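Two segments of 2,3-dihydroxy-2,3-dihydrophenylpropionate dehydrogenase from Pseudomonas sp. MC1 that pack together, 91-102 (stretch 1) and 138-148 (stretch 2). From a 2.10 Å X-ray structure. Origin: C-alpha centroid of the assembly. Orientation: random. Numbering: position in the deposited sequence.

Stretch 1, residues 91-102: TIDRFGHLDCFI
Stretch 2 138-148: SGISAALPELK

Stretch 1 ends a helix at Phe-95, turns through Gly-96 (phi 96°, psi -40°), and enters a strand at Cys-100. A CB at Gly-96 would jam against the carbonyl of Phe-95, so glycine suits the turn. Stretch 2 is helical throughout, kinked where the N atoms of Pro-145 and Glu-146 lack bonds to the turn before. Strand 100-102 and this helix run nearly antiparallel, at 169°, with axes 9.3 Å apart at closest. In register, the CA of Leu-98 lies 5.9 Å from the CA of Glu-146, and the CA of Phe-101 lies 6.9 Å from the CA of Ala-143.

Apolar packing dominates the 412 Å² buried. Leu-98 (chi1 t, chi2 p) and Phe-101 (chi1 t, chi2 72°) both point toward the helix. Ala-143 CB sits 4.0 Å from Leu-98 CD2 and 4.0 Å from Phe-101 CB. Leu-147 (m, t) leaves its backbone sideways, but its end comes nearer: CD2 is 4.3 Å from Leu-98 CG and 3.7 Å from Asp-99 O, and CD1 is 4.3 Å from Phe-101 CB. Ile-140 (m, t) places CG1 4.2 Å from Phe-101 CD2.

The Phe-101 ring needs a gap in the helix surface. Gly-139 provides it: its CA is 3.6 Å from Phe-101 CZ, and an ideal CB there would clash with CZ at 2.5 Å. Gly-139 O lies over one ring face.

No direct hydrogen bond crosses the contact. Water 1 bridges it instead, accepting from Leu-98 N at 2.8 Å and lying within donating reach of Glu-146 O at 2.8 Å and Glu-146 OE1 at 2.7 Å. Glu-146 (m, m, chi3 -41°) points toward stretch 1, and its OE1 also meets Ile-92 CD1 at 3.3 Å. Ile-92 is m, m.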

# COMPACT_ATOMS: atom_id res chain seq x y z
N THR B 91 24.60 -25.93 -10.90
CA THR B 91 24.71 -25.65 -9.48
C THR B 91 24.65 -26.94 -8.67
O THR B 91 25.48 -27.18 -7.79
CB THR B 91 23.61 -24.68 -9.03
OG1 THR B 91 23.74 -23.43 -9.73
CG2 THR B 91 23.73 -24.42 -7.54
N ILE B 92 23.68 -27.80 -9.00
CA ILE B 92 23.48 -29.05 -8.28
C ILE B 92 24.68 -29.98 -8.49
O ILE B 92 25.20 -30.57 -7.53
CB ILE B 92 22.17 -29.72 -8.74
CG1 ILE B 92 21.01 -28.73 -8.56
CG2 ILE B 92 21.93 -31.01 -7.97
CD1 ILE B 92 20.93 -28.11 -7.16
N ASP B 93 25.13 -30.12 -9.74
CA ASP B 93 26.25 -31.00 -10.05
C ASP B 93 27.52 -30.52 -9.38
O ASP B 93 28.30 -31.33 -8.86
CB ASP B 93 26.44 -31.08 -11.56
CG ASP B 93 25.29 -31.80 -12.24
OD1 ASP B 93 24.57 -32.56 -11.55
OD2 ASP B 93 25.13 -31.62 -13.47
N ARG B 94 27.74 -29.22 -9.34
CA ARG B 94 28.93 -28.69 -8.70
C ARG B 94 28.78 -28.65 -7.18
O ARG B 94 29.75 -28.92 -6.46
CB ARG B 94 29.22 -27.29 -9.24
CG ARG B 94 30.35 -26.61 -8.53
CD ARG B 94 31.67 -27.17 -8.99
NE ARG B 94 32.77 -26.58 -8.25
CZ ARG B 94 33.33 -25.42 -8.56
NH1 ARG B 94 32.86 -24.71 -9.59
NH2 ARG B 94 34.34 -24.95 -7.83
N PHE B 95 27.59 -28.33 -6.66
CA PHE B 95 27.45 -28.13 -5.23
C PHE B 95 26.46 -29.06 -4.55
O PHE B 95 26.39 -29.06 -3.31
CB PHE B 95 27.05 -26.67 -4.93
CG PHE B 95 28.08 -25.66 -5.37
CD1 PHE B 95 29.38 -25.70 -4.86
CD2 PHE B 95 27.75 -24.65 -6.27
CE1 PHE B 95 30.33 -24.77 -5.27
CE2 PHE B 95 28.68 -23.71 -6.67
CZ PHE B 95 29.98 -23.77 -6.18
N GLY B 96 25.68 -29.84 -5.28
CA GLY B 96 24.84 -30.85 -4.65
C GLY B 96 23.41 -30.49 -4.36
O GLY B 96 22.51 -31.31 -4.54
N HIS B 97 23.17 -29.26 -3.92
CA HIS B 97 21.83 -28.79 -3.60
C HIS B 97 21.78 -27.28 -3.88
O HIS B 97 22.78 -26.67 -4.24
CB HIS B 97 21.47 -29.10 -2.14
CG HIS B 97 22.32 -28.36 -1.15
ND1 HIS B 97 23.54 -28.83 -0.72
CD2 HIS B 97 22.15 -27.16 -0.55
CE1 HIS B 97 24.08 -27.96 0.11
NE2 HIS B 97 23.26 -26.93 0.23
N LEU B 98 20.60 -26.70 -3.72
CA LEU B 98 20.42 -25.26 -3.91
C LEU B 98 19.57 -24.75 -2.76
O LEU B 98 18.47 -25.26 -2.53
CB LEU B 98 19.77 -24.95 -5.26
CG LEU B 98 19.43 -23.47 -5.53
CD1 LEU B 98 20.69 -22.61 -5.69
CD2 LEU B 98 18.57 -23.35 -6.75
N ASP B 99 20.07 -23.74 -2.03
CA ASP B 99 19.30 -23.19 -0.92
C ASP B 99 18.55 -21.91 -1.26
O ASP B 99 17.48 -21.67 -0.70
CB ASP B 99 20.21 -22.91 0.29
CG ASP B 99 20.86 -24.17 0.82
OD1 ASP B 99 20.17 -24.92 1.56
OD2 ASP B 99 22.05 -24.42 0.50
N CYS B 100 19.07 -21.06 -2.14
CA CYS B 100 18.45 -19.77 -2.40
C CYS B 100 18.62 -19.44 -3.87
O CYS B 100 19.68 -19.67 -4.45
CB CYS B 100 19.08 -18.67 -1.54
SG CYS B 100 18.27 -17.02 -1.70
N PHE B 101 17.56 -18.93 -4.48
CA PHE B 101 17.61 -18.43 -5.85
C PHE B 101 17.29 -16.94 -5.83
O PHE B 101 16.25 -16.53 -5.31
CB PHE B 101 16.63 -19.16 -6.77
CG PHE B 101 16.60 -18.61 -8.18
CD1 PHE B 101 17.67 -18.83 -9.03
CD2 PHE B 101 15.54 -17.86 -8.63
CE1 PHE B 101 17.68 -18.32 -10.32
CE2 PHE B 101 15.54 -17.35 -9.93
CZ PHE B 101 16.61 -17.58 -10.76
N ILE B 102 18.20 -16.14 -6.39
CA ILE B 102 18.06 -14.69 -6.46
C ILE B 102 17.85 -14.32 -7.91
O ILE B 102 18.78 -14.43 -8.73
CB ILE B 102 19.27 -13.96 -5.88
CG1 ILE B 102 19.50 -14.34 -4.42
CG2 ILE B 102 19.10 -12.46 -6.04
CD1 ILE B 102 20.62 -13.57 -3.76
N SER B 138 10.62 -17.88 -15.14
CA SER B 138 11.41 -18.97 -15.71
C SER B 138 12.47 -19.48 -14.72
O SER B 138 12.57 -20.69 -14.47
CB SER B 138 12.04 -18.52 -17.02
OG SER B 138 12.94 -19.49 -17.55
N GLY B 139 13.25 -18.57 -14.14
CA GLY B 139 14.21 -18.97 -13.12
C GLY B 139 13.58 -19.71 -11.95
O GLY B 139 14.11 -20.73 -11.49
N ILE B 140 12.44 -19.22 -11.46
CA ILE B 140 11.82 -19.86 -10.30
C ILE B 140 11.26 -21.23 -10.67
O ILE B 140 11.41 -22.20 -9.91
CB ILE B 140 10.73 -18.93 -9.71
CG1 ILE B 140 11.40 -17.74 -9.02
CG2 ILE B 140 9.82 -19.71 -8.77
CD1 ILE B 140 10.52 -16.56 -8.84
N SER B 141 10.62 -21.34 -11.84
CA SER B 141 10.20 -22.64 -12.35
C SER B 141 11.37 -23.63 -12.41
O SER B 141 11.25 -24.78 -11.99
CB SER B 141 9.59 -22.46 -13.74
OG SER B 141 9.29 -23.69 -14.34
N ALA B 142 12.52 -23.18 -12.89
CA ALA B 142 13.67 -24.07 -12.98
C ALA B 142 14.26 -24.40 -11.61
O ALA B 142 14.84 -25.47 -11.43
CB ALA B 142 14.73 -23.45 -13.88
N ALA B 143 14.14 -23.49 -10.63
CA ALA B 143 14.77 -23.72 -9.34
C ALA B 143 13.89 -24.48 -8.36
O ALA B 143 14.43 -25.08 -7.42
CB ALA B 143 15.21 -22.39 -8.71
N LEU B 144 12.57 -24.51 -8.59
CA LEU B 144 11.59 -25.00 -7.63
C LEU B 144 11.90 -26.41 -7.12
O LEU B 144 12.06 -26.58 -5.90
CB LEU B 144 10.19 -24.96 -8.25
CG LEU B 144 9.03 -24.94 -7.25
CD1 LEU B 144 9.11 -23.73 -6.36
CD2 LEU B 144 7.71 -24.93 -7.96
N PRO B 145 12.03 -27.43 -7.98
CA PRO B 145 12.24 -28.78 -7.43
C PRO B 145 13.42 -28.85 -6.47
O PRO B 145 13.32 -29.54 -5.44
CB PRO B 145 12.46 -29.63 -8.69
CG PRO B 145 11.81 -28.86 -9.80
CD PRO B 145 12.07 -27.43 -9.45
N GLU B 146 14.49 -28.09 -6.71
CA GLU B 146 15.64 -28.10 -5.81
C GLU B 146 15.40 -27.27 -4.55
O GLU B 146 15.89 -27.64 -3.47
CB GLU B 146 16.88 -27.60 -6.55
CG GLU B 146 17.39 -28.62 -7.59
CD GLU B 146 17.82 -29.95 -6.93
OE1 GLU B 146 18.47 -29.91 -5.85
OE2 GLU B 146 17.51 -31.03 -7.48
N LEU B 147 14.66 -26.16 -4.65
CA LEU B 147 14.30 -25.40 -3.46
C LEU B 147 13.37 -26.19 -2.53
O LEU B 147 13.44 -26.02 -1.31
CB LEU B 147 13.64 -24.08 -3.87
CG LEU B 147 14.56 -23.12 -4.64
CD1 LEU B 147 13.78 -21.93 -5.14
CD2 LEU B 147 15.67 -22.65 -3.72
N LYS B 148 12.50 -27.04 -3.09
CA LYS B 148 11.62 -27.86 -2.27
C LYS B 148 12.39 -28.90 -1.46
O LYS B 148 11.97 -29.26 -0.35
CB LYS B 148 10.58 -28.55 -3.14
CG LYS B 148 9.56 -27.61 -3.77
CD LYS B 148 8.31 -28.39 -4.20
CE LYS B 148 7.33 -27.51 -4.96
NZ LYS B 148 6.26 -28.32 -5.62
O HOH W 1 18.48 -28.57 -3.52